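Local coordinates for SIRV coat protein (Sulfolobus islandicus rudivirus 1 variant YNP, PDB 3F2E), which probably forms the virion shell of a rod-shaped archaeal virus, its C-terminal domain folding as a four-helix bundle, at residues 14-19 / 31-36. Sequence-based numbering, arbitrary orientation. Where two conformers were deposited one is given.
Sequences QVSAVL and IYQGFG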
loop_
_atom_site.group_PDB
_atom_site.type_symbol
_atom_site.label_atom_id
_atom_site.label_comp_id
_atom_site.label_asym_id
_atom_site.label_seq_id
_atom_site.Cartn_x
_atom_site.Cartn_y
_atom_site.Cartn_z
ATOM N N GLN A 14 7.312 -6.692 -3.858
ATOM C CA GLN A 14 6.031 -6.345 -4.457
ATOM C C GLN A 14 5.904 -4.829 -4.622
ATOM O O GLN A 14 5.540 -4.336 -5.692
ATOM C CB GLN A 14 4.885 -6.933 -3.628
ATOM C CG GLN A 14 4.806 -8.454 -3.753
ATOM C CD GLN A 14 4.156 -9.130 -2.563
ATOM O OE1 GLN A 14 3.506 -8.483 -1.739
ATOM N NE2 GLN A 14 4.330 -10.452 -2.468
ATOM N N VAL A 15 6.231 -4.087 -3.571
ATOM C CA VAL A 15 6.244 -2.630 -3.675
ATOM C C VAL A 15 7.235 -2.166 -4.747
ATOM O O VAL A 15 6.931 -1.278 -5.549
ATOM C CB VAL A 15 6.558 -1.962 -2.321
ATOM C CG1 VAL A 15 6.749 -0.450 -2.492
ATOM C CG2 VAL A 15 5.433 -2.249 -1.321
ATOM N N SER A 16 8.422 -2.768 -4.767
ATOM C CA SER A 16 9.432 -2.383 -5.752
ATOM C C SER A 16 8.954 -2.563 -7.196
ATOM O O SER A 16 9.293 -1.759 -8.069
ATOM C CB SER A 16 10.740 -3.141 -5.515
ATOM O OG SER A 16 11.400 -2.641 -4.365
ATOM N N ALA A 17 8.175 -3.609 -7.449
ATOM C CA ALA A 17 7.627 -3.832 -8.794
ATOM C C ALA A 17 6.760 -2.646 -9.220
ATOM O O ALA A 17 6.850 -2.173 -10.356
ATOM C CB ALA A 17 6.835 -5.131 -8.861
ATOM N N VAL A 18 5.927 -2.157 -8.301
ATOM C CA VAL A 18 5.099 -0.985 -8.589
ATOM C C VAL A 18 5.948 0.281 -8.772
ATOM O O VAL A 18 5.710 1.077 -9.687
ATOM C CB VAL A 18 4.018 -0.767 -7.497
ATOM C CG1 VAL A 18 3.258 0.527 -7.747
ATOM C CG2 VAL A 18 3.059 -1.959 -7.466
ATOM N N LEU A 19 6.942 0.472 -7.906
ATOM C CA LEU A 19 7.799 1.644 -8.014
ATOM C C LEU A 19 8.525 1.677 -9.366
ATOM O O LEU A 19 8.731 2.749 -9.946
ATOM C CB LEU A 19 8.768 1.733 -6.830
ATOM C CG LEU A 19 8.070 1.862 -5.467
ATOM C CD1 LEU A 19 9.088 1.999 -4.332
ATOM C CD2 LEU A 19 7.085 3.029 -5.448
ATOM N N ILE A 31 8.367 6.167 1.331
ATOM C CA ILE A 31 6.950 6.443 1.578
ATOM C C ILE A 31 6.110 5.213 1.230
ATOM O O ILE A 31 5.256 4.766 2.005
ATOM C CB ILE A 31 6.446 7.622 0.711
ATOM C CG1 ILE A 31 7.225 8.904 1.016
ATOM C CG2 ILE A 31 4.951 7.846 0.912
ATOM C CD1 ILE A 31 6.894 10.044 0.060
ATOM N N TYR A 32 6.370 4.660 0.053
ATOM C CA TYR A 32 5.554 3.569 -0.457
ATOM C C TYR A 32 5.896 2.221 0.186
ATOM O O TYR A 32 5.013 1.387 0.392
ATOM C CB TYR A 32 5.626 3.531 -1.992
ATOM C CG TYR A 32 5.186 4.855 -2.585
ATOM C CD1 TYR A 32 3.833 5.183 -2.667
ATOM C CD2 TYR A 32 6.116 5.800 -3.012
ATOM C CE1 TYR A 32 3.419 6.409 -3.172
ATOM C CE2 TYR A 32 5.711 7.027 -3.528
ATOM C CZ TYR A 32 4.359 7.322 -3.609
ATOM O OH TYR A 32 3.943 8.541 -4.114
ATOM N N GLN A 33 7.169 2.015 0.517
ATOM C CA GLN A 33 7.568 0.815 1.244
ATOM C C GLN A 33 6.914 0.796 2.630
ATOM O O GLN A 33 6.449 -0.248 3.084
ATOM C CB GLN A 33 9.092 0.710 1.357
ATOM C CG GLN A 33 9.801 0.429 0.030
ATOM C CD GLN A 33 9.596 -0.995 -0.485
ATOM O OE1 GLN A 33 8.864 -1.796 0.107
ATOM N NE2 GLN A 33 10.257 -1.317 -1.600
ATOM N N GLY A 34 6.869 1.955 3.282
ATOM C CA GLY A 34 6.232 2.066 4.590
ATOM C C GLY A 34 4.732 1.816 4.541
ATOM O O GLY A 34 4.186 1.048 5.344
ATOM N N PHE A 35 4.063 2.469 3.596
ATOM C CA PHE A 35 2.641 2.243 3.357
ATOM C C PHE A 35 2.371 0.763 3.093
ATOM O O PHE A 35 1.471 0.168 3.683
ATOM C CB PHE A 35 2.167 3.086 2.165
ATOM C CG PHE A 35 0.756 2.794 1.729
ATOM C CD1 PHE A 35 -0.320 3.382 2.371
ATOM C CD2 PHE A 35 0.510 1.945 0.650
ATOM C CE1 PHE A 35 -1.627 3.125 1.957
ATOM C CE2 PHE A 35 -0.785 1.684 0.234
ATOM C CZ PHE A 35 -1.859 2.275 0.887
ATOM N N GLY A 36 3.157 0.166 2.200
ATOM C CA GLY A 36 2.969 -1.233 1.850
ATOM C C GLY A 36 3.091 -2.179 3.035
ATOM O O GLY A 36 2.291 -3.103 3.186
#
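Val-15 and Leu-19 pack against Tyr-32, Gln-33 and Gly-36 in a buried helix-helix contact between the first two helices of a four-helix bundle, 9-22 and 29-46. The pairing illustrates how consecutive bundle helices, running roughly antiparallel, mesh through residues one turn apart. Here the axes of the two segments approach to 9.7 Å at 140°, and Val-15 lies level with Gln-33, their CA atoms 6.1 Å apart. Val-15 enters between Tyr-32, Gln-33 and Gly-36. With CG1 anti to the backbone N (chi1 172°), that methyl meets the amide carbon CD of Gln-33 at 3.5 Å, while CG2 of Val-15 lies 4.1 Å from CA of Gly-36, where the second helix presents bare backbone. One turn on, Leu-19 supplies CD2, which sits 3.8 Å from both CB and the ring atom CD2 of Tyr-32, meeting the side chain obliquely where it joins the ring. The phenol end leads away from segment 14-19: its OH accepts a hydrogen bond from the backbone N of Asn-70, and the side chain also packs on Val-73, which places the pair beside helix 71-82. Gln-33 closes the other flank. Its chain bends at chi2 (-72°), which carries CD back over Val-15, and its NE2 is anchored by a hydrogen bond to the carbonyl O of Ala-12, an acceptor it shares with OG of Ser-16. The amide thereby bridges the two helices by a polar link while its other end rests on a hydrocarbon, OE1 of Gln-33 lying 3.4 Å from CB of Val-15.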